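Putative P450-like enzyme (Streptomyces himastatinicus ATCC 53653, PDB 5Z9J) binds heme b and probably acts as a cytochrome P450-type monooxygenase in bacterial secondary metabolism. Local coordinates at residues L135-D140 against A353-K358; Q154-M159 against G238-A243; S104-I109 against S357-E362; T249-D254 against R279-I284. One frame throughout, in Å; residues are numbered along the deposited sequence.

Contact 1 (L135-D140 against A353-K358); sequences LIMISD and ARMESK. With HEM (protoporphyrin IX containing Fe), chain E.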
# COMPACT_ATOMS: atom_id res chain seq x y z
N LEU A 135 4.26 -7.84 7.45
CA LEU A 135 5.35 -8.53 6.81
C LEU A 135 5.31 -10.04 7.15
O LEU A 135 5.47 -10.90 6.28
CB LEU A 135 6.70 -7.95 7.21
CG LEU A 135 7.82 -8.76 6.51
CD1 LEU A 135 7.60 -8.72 4.99
CD2 LEU A 135 9.21 -8.35 6.88
N ILE A 136 5.15 -10.35 8.42
CA ILE A 136 5.08 -11.73 8.85
C ILE A 136 3.88 -12.49 8.22
O ILE A 136 4.03 -13.64 7.76
CB ILE A 136 5.02 -11.84 10.37
CG1 ILE A 136 6.36 -11.43 10.98
CG2 ILE A 136 4.71 -13.28 10.82
CD1 ILE A 136 6.34 -11.30 12.51
N MET A 137 2.73 -11.83 8.18
CA MET A 137 1.50 -12.40 7.62
C MET A 137 1.65 -12.77 6.17
O MET A 137 1.13 -13.80 5.73
CB MET A 137 0.32 -11.43 7.78
CG MET A 137 -0.19 -11.28 9.20
SD MET A 137 -0.84 -12.80 9.93
CE MET A 137 -2.34 -13.09 9.01
N ILE A 138 2.28 -11.89 5.40
CA ILE A 138 2.44 -12.16 3.99
C ILE A 138 3.51 -13.23 3.80
O ILE A 138 3.40 -14.05 2.94
CB ILE A 138 2.81 -10.93 3.18
CG1 ILE A 138 1.68 -9.87 3.34
CG2 ILE A 138 2.85 -11.27 1.72
CD1 ILE A 138 2.03 -8.56 2.66
N SER A 139 4.54 -13.19 4.62
CA SER A 139 5.63 -14.19 4.51
C SER A 139 5.06 -15.58 4.75
O SER A 139 5.28 -16.47 3.93
CB SER A 139 6.75 -13.85 5.48
OG SER A 139 7.24 -12.53 5.24
N ASP A 140 4.25 -15.73 5.78
CA ASP A 140 3.61 -17.00 6.07
C ASP A 140 2.66 -17.39 4.95
O ASP A 140 2.65 -18.53 4.52
CB ASP A 140 2.81 -16.94 7.37
CG ASP A 140 3.69 -16.81 8.57
OD1 ASP A 140 4.90 -17.02 8.43
OD2 ASP A 140 3.18 -16.49 9.66
N ALA A 353 -5.90 -6.94 4.83
CA ALA A 353 -5.40 -5.70 5.45
C ALA A 353 -6.35 -5.22 6.54
O ALA A 353 -5.90 -4.77 7.59
CB ALA A 353 -5.18 -4.62 4.39
N ARG A 354 -7.65 -5.27 6.26
CA ARG A 354 -8.67 -4.94 7.24
C ARG A 354 -8.67 -5.97 8.40
O ARG A 354 -8.76 -5.63 9.55
CB ARG A 354 -10.01 -4.90 6.56
CG ARG A 354 -10.22 -3.66 5.67
CD ARG A 354 -11.43 -3.84 4.75
NE ARG A 354 -11.78 -2.60 4.02
CZ ARG A 354 -12.47 -2.55 2.88
NH1 ARG A 354 -12.85 -3.66 2.28
NH2 ARG A 354 -12.80 -1.36 2.34
N MET A 355 -8.51 -7.25 8.09
CA MET A 355 -8.54 -8.25 9.18
C MET A 355 -7.35 -7.99 10.14
O MET A 355 -7.51 -7.93 11.33
CB MET A 355 -8.49 -9.67 8.61
CG MET A 355 -8.54 -10.77 9.66
SD MET A 355 -6.88 -11.23 9.92
CE MET A 355 -6.50 -12.02 8.37
N GLU A 356 -6.18 -7.76 9.59
CA GLU A 356 -4.94 -7.52 10.35
C GLU A 356 -4.97 -6.28 11.19
O GLU A 356 -4.55 -6.27 12.33
CB GLU A 356 -3.75 -7.30 9.42
CG GLU A 356 -3.27 -8.45 8.67
CD GLU A 356 -2.02 -8.09 7.90
OE1 GLU A 356 -0.98 -8.59 8.33
OE2 GLU A 356 -2.06 -7.34 6.88
N SER A 357 -5.35 -5.20 10.55
CA SER A 357 -5.39 -3.91 11.20
C SER A 357 -6.41 -3.92 12.34
O SER A 357 -6.12 -3.47 13.43
CB SER A 357 -5.77 -2.83 10.18
OG SER A 357 -4.71 -2.73 9.28
N LYS A 358 -7.60 -4.46 12.09
CA LYS A 358 -8.63 -4.58 13.12
C LYS A 358 -8.13 -5.40 14.32
O LYS A 358 -8.30 -4.99 15.48
CB LYS A 358 -9.88 -5.23 12.55
CG LYS A 358 -10.98 -5.49 13.59
CD LYS A 358 -12.23 -6.13 12.95
CE LYS A 358 -13.21 -6.60 14.01
NZ LYS A 358 -14.35 -7.31 13.36
CHA HEM E . -3.99 -2.54 -4.99
CHB HEM E . -3.87 0.28 -1.12
CHC HEM E . -2.91 -3.62 1.57
CHD HEM E . -2.09 -6.22 -2.35
C1A HEM E . -4.09 -1.40 -4.23
C2A HEM E . -4.44 -0.05 -4.66
C3A HEM E . -4.42 0.74 -3.58
C4A HEM E . -4.04 -0.10 -2.42
CMA HEM E . -4.71 2.24 -3.55
CAA HEM E . -4.78 0.41 -6.09
CBA HEM E . -3.51 0.58 -6.94
CGA HEM E . -3.79 1.31 -8.26
O1A HEM E . -2.85 1.67 -9.00
O2A HEM E . -4.96 1.52 -8.63
C1B HEM E . -3.66 -0.54 -0.05
C2B HEM E . -3.77 -0.14 1.33
C3B HEM E . -3.51 -1.22 2.07
C4B HEM E . -3.21 -2.32 1.18
CMB HEM E . -4.14 1.30 1.74
CAB HEM E . -3.48 -1.38 3.60
CBB HEM E . -3.79 -0.41 4.45
C1C HEM E . -2.62 -4.70 0.76
C2C HEM E . -2.29 -6.08 1.20
C3C HEM E . -2.07 -6.78 0.10
C4C HEM E . -2.23 -5.88 -1.02
CMC HEM E . -2.27 -6.53 2.67
CAC HEM E . -1.66 -8.25 -0.14
CBC HEM E . -1.51 -9.15 0.82
C1D HEM E . -2.48 -5.46 -3.40
C2D HEM E . -2.35 -5.86 -4.77
C3D HEM E . -2.96 -4.73 -5.58
C4D HEM E . -3.40 -3.74 -4.63
CMD HEM E . -1.72 -7.16 -5.33
CAD HEM E . -3.02 -4.64 -7.11
CBD HEM E . -4.32 -5.20 -7.63
CGD HEM E . -4.40 -4.90 -9.12
O1D HEM E . -3.62 -4.08 -9.64
O2D HEM E . -5.29 -5.48 -9.79
NA HEM E . -3.87 -1.37 -2.88
NB HEM E . -3.30 -1.88 -0.11
NC HEM E . -2.55 -4.66 -0.58
ND HEM E . -3.13 -4.21 -3.34
FE HEM E . -3.34 -3.11 -1.74
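M137 and E356 come from facing helices and run antiparallel alongside one another, so that the carboxylate of E356 lies beside the base of the methionine chain. OE1 is 3.2 Å from M137 CB; its 2.9 Å separation from M137 CG is short for carbon and oxygen, and the exact position of the carboxylate is to that extent doubtful. E356 gets there because its chain runs straight beyond CG (chi2 -175°), spanning backbones whose CA atoms are 8.5 Å apart at M137 and E356. M137 instead folds at its second and third torsions, which swings the terminal methyl away from the acid to meet M355 methyl to methyl, CE to CE at 4.3 Å. A flexible, unbranched thioether suits this place, since it can bend past the acid and set a soft apolar tip against M355. The other oxygen of E356, OE2, packs against T242 CG2 of helix 240-255. Cutting E356 back to an alanine would probably open a gap between M137 and T242, leaving M137 CB and CG and T242 CG2 without the carboxylate they now pack against. Toward the heme the side chains are small or apolar: A353 CB rests 3.7 Å from HEM CAB, and I138 CD1 lies 4.0 Å from HEM CBC. M137 also touches V106 of helix 96-116. Helices 96-116, 132-142, 240-255 and 350-367 thus meet around this pair, consistent with the helix bundle that forms the core of the cytochrome P450 fold beside the heme.

Contact 2 (Q154-M159 against G238-A243); sequences QWMDKM and GHLTTA. With HEM (protoporphyrin IX containing Fe), chain E.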
# COMPACT_ATOMS: atom_id res chain seq x y z
N GLN A 154 15.19 -6.58 3.82
CA GLN A 154 16.31 -6.06 3.06
C GLN A 154 15.87 -5.54 1.70
O GLN A 154 16.17 -4.40 1.33
CB GLN A 154 17.35 -7.18 2.85
CG GLN A 154 18.63 -6.72 2.16
CD GLN A 154 19.68 -7.82 2.06
OE1 GLN A 154 19.55 -8.89 2.66
NE2 GLN A 154 20.73 -7.55 1.29
N TRP A 155 15.11 -6.36 0.99
CA TRP A 155 14.60 -6.00 -0.32
C TRP A 155 13.66 -4.80 -0.24
O TRP A 155 13.62 -3.98 -1.15
CB TRP A 155 13.84 -7.17 -0.96
CG TRP A 155 14.68 -8.36 -1.35
CD1 TRP A 155 16.04 -8.45 -1.37
CD2 TRP A 155 14.18 -9.62 -1.79
NE1 TRP A 155 16.42 -9.70 -1.80
CE2 TRP A 155 15.30 -10.44 -2.06
CE3 TRP A 155 12.90 -10.15 -1.99
CZ2 TRP A 155 15.17 -11.75 -2.52
CZ3 TRP A 155 12.77 -11.45 -2.44
CH2 TRP A 155 13.90 -12.23 -2.70
N MET A 156 12.98 -4.65 0.89
CA MET A 156 11.95 -3.64 1.02
C MET A 156 12.52 -2.27 1.35
O MET A 156 11.85 -1.26 1.15
CB MET A 156 10.95 -4.07 2.11
CG MET A 156 9.81 -3.09 2.46
SD MET A 156 8.54 -3.06 1.16
CE MET A 156 8.21 -4.81 1.02
N ASP A 157 13.80 -2.21 1.71
CA ASP A 157 14.43 -0.91 1.91
C ASP A 157 15.09 -0.43 0.63
O ASP A 157 15.18 0.78 0.41
CB ASP A 157 15.46 -0.98 3.02
CG ASP A 157 14.83 -1.18 4.34
OD1 ASP A 157 13.60 -1.40 4.38
OD2 ASP A 157 15.55 -1.12 5.33
N LYS A 158 15.50 -1.38 -0.20
CA LYS A 158 15.99 -1.07 -1.53
C LYS A 158 14.87 -0.51 -2.40
O LYS A 158 15.07 0.40 -3.21
CB LYS A 158 16.62 -2.30 -2.18
CG LYS A 158 17.96 -2.70 -1.56
CD LYS A 158 18.52 -3.94 -2.22
CE LYS A 158 19.88 -4.33 -1.66
NZ LYS A 158 20.47 -5.54 -2.35
N MET A 159 13.69 -1.09 -2.26
CA MET A 159 12.53 -0.65 -3.01
C MET A 159 11.95 0.64 -2.40
O MET A 159 11.41 1.47 -3.12
CB MET A 159 11.49 -1.77 -3.07
CG MET A 159 11.93 -2.92 -3.96
SD MET A 159 10.82 -4.35 -4.04
CE MET A 159 10.94 -5.04 -2.39
N GLY A 238 1.50 -4.96 0.33
CA GLY A 238 0.87 -5.35 1.56
C GLY A 238 1.66 -5.11 2.83
O GLY A 238 1.13 -5.38 3.89
N HIS A 239 2.90 -4.64 2.74
CA HIS A 239 3.72 -4.50 3.93
C HIS A 239 3.58 -3.14 4.62
O HIS A 239 2.86 -2.99 5.59
CB HIS A 239 5.18 -4.74 3.57
CG HIS A 239 6.11 -4.65 4.73
ND1 HIS A 239 7.47 -4.47 4.58
CD2 HIS A 239 5.89 -4.71 6.06
CE1 HIS A 239 8.04 -4.43 5.76
NE2 HIS A 239 7.10 -4.57 6.68
N LEU A 240 4.22 -2.13 4.06
CA LEU A 240 4.33 -0.84 4.72
C LEU A 240 3.00 -0.06 4.62
O LEU A 240 2.75 0.82 5.42
CB LEU A 240 5.48 -0.01 4.11
CG LEU A 240 6.83 -0.03 4.85
CD1 LEU A 240 7.13 -1.41 5.29
CD2 LEU A 240 7.99 0.44 3.99
N THR A 241 2.16 -0.40 3.65
CA THR A 241 0.83 0.19 3.56
C THR A 241 0.04 -0.16 4.83
O THR A 241 -0.63 0.70 5.43
CB THR A 241 0.05 -0.31 2.31
OG1 THR A 241 0.04 -1.74 2.25
CG2 THR A 241 0.73 0.23 1.07
N THR A 242 0.11 -1.44 5.20
CA THR A 242 -0.58 -1.98 6.33
C THR A 242 0.05 -1.52 7.63
O THR A 242 -0.68 -1.20 8.60
CB THR A 242 -0.63 -3.50 6.31
OG1 THR A 242 -1.20 -3.97 5.08
CG2 THR A 242 -1.50 -4.01 7.44
N ALA A 243 1.38 -1.44 7.66
CA ALA A 243 2.08 -0.96 8.86
C ALA A 243 1.58 0.46 9.15
O ALA A 243 1.30 0.82 10.30
CB ALA A 243 3.55 -0.97 8.67
CHA HEM E . -3.99 -2.54 -4.99
CHB HEM E . -3.87 0.28 -1.12
CHC HEM E . -2.91 -3.62 1.57
CHD HEM E . -2.09 -6.22 -2.35
C1A HEM E . -4.09 -1.40 -4.23
C2A HEM E . -4.44 -0.05 -4.66
C3A HEM E . -4.42 0.74 -3.58
C4A HEM E . -4.04 -0.10 -2.42
CMA HEM E . -4.71 2.24 -3.55
CAA HEM E . -4.78 0.41 -6.09
CBA HEM E . -3.51 0.58 -6.94
CGA HEM E . -3.79 1.31 -8.26
O1A HEM E . -2.85 1.67 -9.00
O2A HEM E . -4.96 1.52 -8.63
C1B HEM E . -3.66 -0.54 -0.05
C2B HEM E . -3.77 -0.14 1.33
C3B HEM E . -3.51 -1.22 2.07
C4B HEM E . -3.21 -2.32 1.18
CMB HEM E . -4.14 1.30 1.74
CAB HEM E . -3.48 -1.38 3.60
CBB HEM E . -3.79 -0.41 4.45
C1C HEM E . -2.62 -4.70 0.76
C2C HEM E . -2.29 -6.08 1.20
C3C HEM E . -2.07 -6.78 0.10
C4C HEM E . -2.23 -5.88 -1.02
CMC HEM E . -2.27 -6.53 2.67
CAC HEM E . -1.66 -8.25 -0.14
CBC HEM E . -1.51 -9.15 0.82
C1D HEM E . -2.48 -5.46 -3.40
C2D HEM E . -2.35 -5.86 -4.77
C3D HEM E . -2.96 -4.73 -5.58
C4D HEM E . -3.40 -3.74 -4.63
CMD HEM E . -1.72 -7.16 -5.33
CAD HEM E . -3.02 -4.64 -7.11
CBD HEM E . -4.32 -5.20 -7.63
CGD HEM E . -4.40 -4.90 -9.12
O1D HEM E . -3.62 -4.08 -9.64
O2D HEM E . -5.29 -5.48 -9.79
NA HEM E . -3.87 -1.37 -2.88
NB HEM E . -3.30 -1.88 -0.11
NC HEM E . -2.55 -4.66 -0.58
ND HEM E . -3.13 -4.21 -3.34
FE HEM E . -3.34 -3.11 -1.74
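The tight part is M156 set against the edge of the H239 imidazole. M156 CG lies near the ring plane, 3.4 Å from H239 ND1, and the methyl CE comes in at the same edge, 3.7 Å from ND1. The sulfur SD is 4.9 Å from the ring centroid and 76° off its normal, an edgewise Met-aromatic contact. M156 CG stands anti to the backbone N (chi1 177°), and bends at the next two torsions curl the thioether around the rim of the ring. L240 CD1 lies over the centre of one ring face, 3.1 Å above the plane, but meets M156 CG more loosely, at 4.2 Å. With M156 shortened to an alanine, the ND1 edge would probably lose its apolar cover and the ring could shift more easily.

Beyond this core the helix 147-163 turns Q154, D157 and K158 to solvent, and the D157 carboxylate stays well short of the imidazole. On the heme side the fit is close again: G238 CA is 3.3 Å from HEM C2C, where a CB would come too close to the porphyrin, which probably explains the glycine. T242 OG1 bonds to G238 O. Chemically, ND1 is buried without a polar partner while NE2 makes a weak hydrogen bond to A131 O; this is consistent with a neutral imidazole protonated at NE2, its other nitrogen turned to methionine CH groups.

Contact 3 (S104-I109 against S357-E362); sequences SRVHGI and SKAAVE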
# COMPACT_ATOMS: atom_id res chain seq x y z
N SER A 104 -6.69 -17.25 11.55
CA SER A 104 -6.44 -18.05 12.73
C SER A 104 -5.07 -17.71 13.30
O SER A 104 -4.86 -17.88 14.49
CB SER A 104 -6.55 -19.56 12.46
OG SER A 104 -5.36 -20.12 11.89
N ARG A 105 -4.15 -17.23 12.47
CA ARG A 105 -2.77 -17.02 12.94
C ARG A 105 -2.45 -15.62 13.43
O ARG A 105 -1.48 -15.44 14.21
CB ARG A 105 -1.78 -17.35 11.80
CG ARG A 105 -1.77 -18.79 11.33
CD ARG A 105 -0.91 -18.92 10.08
NE ARG A 105 0.25 -19.80 10.22
CZ ARG A 105 1.07 -20.10 9.21
NH1 ARG A 105 0.85 -19.59 8.00
NH2 ARG A 105 2.10 -20.92 9.40
N VAL A 106 -3.25 -14.64 12.99
CA VAL A 106 -2.91 -13.25 13.20
C VAL A 106 -2.86 -12.90 14.69
O VAL A 106 -2.02 -12.12 15.11
CB VAL A 106 -3.88 -12.31 12.43
CG1 VAL A 106 -5.29 -12.41 12.97
CG2 VAL A 106 -3.37 -10.87 12.43
N HIS A 107 -3.73 -13.48 15.49
CA HIS A 107 -3.80 -13.09 16.89
C HIS A 107 -2.59 -13.66 17.61
O HIS A 107 -2.05 -13.05 18.55
CB HIS A 107 -5.13 -13.54 17.51
CG HIS A 107 -6.29 -12.73 17.03
ND1 HIS A 107 -6.79 -11.64 17.72
CD2 HIS A 107 -7.02 -12.81 15.89
CE1 HIS A 107 -7.79 -11.11 17.04
NE2 HIS A 107 -7.95 -11.80 15.92
N GLY A 108 -2.18 -14.85 17.16
CA GLY A 108 -0.98 -15.49 17.70
C GLY A 108 0.23 -14.63 17.41
O GLY A 108 1.04 -14.38 18.30
N ILE A 109 0.33 -14.12 16.19
CA ILE A 109 1.49 -13.31 15.79
C ILE A 109 1.57 -12.01 16.54
O ILE A 109 2.66 -11.59 16.98
CB ILE A 109 1.45 -12.97 14.28
CG1 ILE A 109 1.47 -14.25 13.46
CG2 ILE A 109 2.62 -12.08 13.91
CD1 ILE A 109 2.63 -15.19 13.87
N SER A 357 -5.35 -5.20 10.55
CA SER A 357 -5.39 -3.91 11.20
C SER A 357 -6.41 -3.92 12.34
O SER A 357 -6.12 -3.47 13.43
CB SER A 357 -5.77 -2.83 10.18
OG SER A 357 -4.71 -2.73 9.28
N LYS A 358 -7.60 -4.46 12.09
CA LYS A 358 -8.63 -4.58 13.12
C LYS A 358 -8.13 -5.40 14.32
O LYS A 358 -8.30 -4.99 15.48
CB LYS A 358 -9.88 -5.23 12.55
CG LYS A 358 -10.98 -5.49 13.59
CD LYS A 358 -12.23 -6.13 12.95
CE LYS A 358 -13.21 -6.60 14.01
NZ LYS A 358 -14.35 -7.31 13.36
N ALA A 359 -7.51 -6.55 14.05
CA ALA A 359 -7.00 -7.38 15.11
C ALA A 359 -5.93 -6.62 15.89
O ALA A 359 -5.88 -6.67 17.11
CB ALA A 359 -6.38 -8.72 14.52
N ALA A 360 -5.10 -5.88 15.17
CA ALA A 360 -3.98 -5.18 15.77
C ALA A 360 -4.45 -4.05 16.66
O ALA A 360 -4.00 -3.90 17.78
CB ALA A 360 -3.08 -4.65 14.70
N VAL A 361 -5.36 -3.23 16.13
CA VAL A 361 -5.85 -2.14 16.94
C VAL A 361 -6.58 -2.61 18.19
O VAL A 361 -6.36 -2.08 19.28
CB VAL A 361 -6.80 -1.27 16.14
CG1 VAL A 361 -7.51 -0.24 17.06
CG2 VAL A 361 -6.00 -0.55 15.03
N GLU A 362 -7.45 -3.61 18.02
CA GLU A 362 -8.20 -4.17 19.11
C GLU A 362 -7.27 -4.68 20.19
O GLU A 362 -7.49 -4.44 21.37
CB GLU A 362 -9.11 -5.30 18.62
CG GLU A 362 -10.34 -4.79 17.90
CD GLU A 362 -11.17 -5.92 17.36
OE1 GLU A 362 -10.68 -7.09 17.25
OE2 GLU A 362 -12.35 -5.65 17.04
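The H107 imidazole has A359 CB over one of its faces, the methyl standing 4.0 Å from the ring centroid and 29° off the normal. This is a CH-pi contact, displaced from the centre toward the far side of the ring, since the methyl is 3.7 Å from H107 NE2 and equally close to CE1. The ring arrives from the side: its CB does not point at helix 350-367, but with CG anti to the carbonyl carbon (chi1 -72°) and the ring turned nearly square to the chain (chi2 -96°) its outer end swings across to lie over the alanine. Beyond the ring's outer end is the carboxylate of E362, with OE1 5.6 Å from H107 NE2, a distance at which attraction could only be weak and would depend on the charge of the histidine.

V106 completes the contact from the more buried side. Its CG1 is 4.1 Å from A359 CB and also packs on M355, while H107 touches I363 further along the same helix. Alanine suits position 359 because its single methyl lets the helices come close: the CA atoms of H107 and A359 are 6.8 Å apart. Valine gives a compact branched wall to the interior, and histidine, partly exposed, can lay a flat ring face against the methyl. Within these segments, then, helices 96-116 and 350-367 are joined by shape and dispersion alone, with a methyl set into the notch formed by a ring face and a valine branch, and the pairing should depend little on charge.

Contact 4 (T249-D254 against R279-I284); sequences TMLCLD and RYMSPI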
# COMPACT_ATOMS: atom_id res chain seq x y z
N THR A 249 -3.47 4.95 12.56
CA THR A 249 -4.69 4.82 13.33
C THR A 249 -4.45 5.07 14.83
O THR A 249 -5.18 5.87 15.47
CB THR A 249 -5.40 3.46 13.10
OG1 THR A 249 -5.77 3.31 11.71
CG2 THR A 249 -6.61 3.36 13.99
N MET A 250 -3.41 4.46 15.40
CA MET A 250 -3.06 4.73 16.77
C MET A 250 -2.64 6.19 16.98
O MET A 250 -2.92 6.75 18.03
CB MET A 250 -1.92 3.81 17.24
CG MET A 250 -2.22 2.34 17.05
SD MET A 250 -3.85 1.77 17.64
CE MET A 250 -3.73 2.10 19.40
N LEU A 251 -1.96 6.79 16.01
CA LEU A 251 -1.57 8.20 16.10
C LEU A 251 -2.79 9.12 16.13
O LEU A 251 -2.82 10.10 16.87
CB LEU A 251 -0.70 8.60 14.93
CG LEU A 251 -0.47 10.10 14.81
CD1 LEU A 251 0.40 10.60 15.96
CD2 LEU A 251 0.18 10.47 13.47
N CYS A 252 -3.76 8.81 15.28
CA CYS A 252 -5.00 9.60 15.21
C CYS A 252 -5.90 9.50 16.48
O CYS A 252 -6.53 10.47 16.92
CB CYS A 252 -5.76 9.19 13.93
SG CYS A 252 -4.99 9.83 12.43
N LEU A 253 -6.01 8.30 17.04
CA LEU A 253 -6.66 8.06 18.31
C LEU A 253 -6.00 8.87 19.43
O LEU A 253 -6.68 9.40 20.31
CB LEU A 253 -6.58 6.56 18.65
CG LEU A 253 -7.47 5.63 17.84
CD1 LEU A 253 -7.18 4.20 18.22
CD2 LEU A 253 -8.90 5.90 18.10
N ASP A 254 -4.67 8.86 19.47
CA ASP A 254 -3.95 9.65 20.46
C ASP A 254 -4.26 11.13 20.28
O ASP A 254 -4.43 11.86 21.25
CB ASP A 254 -2.45 9.42 20.36
CG ASP A 254 -1.66 10.22 21.40
OD1 ASP A 254 -1.30 9.67 22.45
OD2 ASP A 254 -1.38 11.42 21.15
N ARG A 279 -9.14 7.15 4.89
CA ARG A 279 -9.57 8.35 4.17
C ARG A 279 -8.65 9.51 4.50
O ARG A 279 -8.06 10.12 3.61
CB ARG A 279 -11.01 8.68 4.51
CG ARG A 279 -11.54 9.84 3.67
CD ARG A 279 -12.83 10.30 4.29
NE ARG A 279 -12.72 10.84 5.64
CZ ARG A 279 -12.37 12.10 5.93
NH1 ARG A 279 -12.04 12.95 4.95
NH2 ARG A 279 -12.33 12.50 7.19
N TYR A 280 -8.42 9.68 5.81
CA TYR A 280 -7.78 10.85 6.42
C TYR A 280 -6.26 10.91 6.29
O TYR A 280 -5.67 11.99 6.17
CB TYR A 280 -8.20 10.91 7.91
CG TYR A 280 -7.66 12.07 8.69
CD1 TYR A 280 -8.38 13.25 8.78
CD2 TYR A 280 -6.42 11.99 9.34
CE1 TYR A 280 -7.90 14.32 9.49
CE2 TYR A 280 -5.93 13.07 10.07
CZ TYR A 280 -6.70 14.23 10.14
OH TYR A 280 -6.29 15.34 10.82
N MET A 281 -5.61 9.74 6.32
CA MET A 281 -4.18 9.68 6.20
C MET A 281 -3.88 8.43 5.36
O MET A 281 -3.67 7.35 5.91
CB MET A 281 -3.51 9.66 7.59
CG MET A 281 -1.94 9.73 7.63
SD MET A 281 -1.30 9.76 9.34
CE MET A 281 -2.16 11.22 9.88
N SER A 282 -3.89 8.61 4.04
CA SER A 282 -4.03 7.51 3.13
C SER A 282 -2.65 6.88 2.91
O SER A 282 -1.77 7.52 2.34
CB SER A 282 -4.68 8.03 1.83
OG SER A 282 -5.90 8.74 2.14
N PRO A 283 -2.45 5.63 3.40
CA PRO A 283 -1.12 5.02 3.21
C PRO A 283 -0.61 5.06 1.78
O PRO A 283 0.58 5.31 1.51
CB PRO A 283 -1.33 3.56 3.69
CG PRO A 283 -2.38 3.64 4.68
CD PRO A 283 -3.33 4.76 4.20
N ILE A 284 -1.50 4.77 0.84
CA ILE A 284 -1.22 5.08 -0.56
C ILE A 284 -2.05 6.34 -0.87
O ILE A 284 -3.29 6.33 -0.88
CB ILE A 284 -1.58 3.93 -1.51
CG1 ILE A 284 -0.73 2.68 -1.19
CG2 ILE A 284 -1.34 4.30 -2.94
CD1 ILE A 284 0.77 2.84 -1.45
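M281 meets C252 and L251 through the far end of a long, flexible chain. From CB the chain runs extended through CG; chi1 of -174° puts CG anti to the backbone N, and this aims the chain at helix 240-255. SD comes within 4.4 Å of L251 CD2. At the last bond the chain bends (chi3 -58°), turning the methyl CE to meet both residues: it is 4.1 Å from C252 SG and 4.4 Å from L251 CD2. Methionine suits this place because an unbranched chain can leave the loop that follows helix 270-280 and still reach helix 240-255. The small cysteine has a second neighbour, Y280. Its SG lies 4.0 Å from Y280 CD2 and 5.0 Å from the ring centroid, a sulfur-aromatic contact that comes in obliquely. L251 adds apolar bulk beside the M281 thioether. Y280 itself makes a cation-pi contact with R317, and R279 beside it forms a salt bridge to E276, the pair expected of the P450 ExxR motif. L251 and M281 both touch F381, so the contact sits where helix 240-255, the end of helix 270-280 and strand 380-381 come together.

Along the chain the eight segments run 104-109, 135-140, 154-159, 238-243, 249-254, 279-284, 353-358 and 357-362. Contacts 1 and 3 share helix 350-367 and overlap at S357 and K358; their centres are 8 Å apart, and I136 packs on I109 between them. Contacts 2 and 4 both use helix 240-255, at points whose contact centres lie 18 Å apart, and T241 touches P283 and I284. Contacts 1 and 2, with centres 13 Å apart, both reach the heme and meet through L135 and H239. V361 against T249 and M250 joins contacts 3 and 4. Helices 240-255 and 350-367 are therefore the common spine linking the heme pocket to the outer helices.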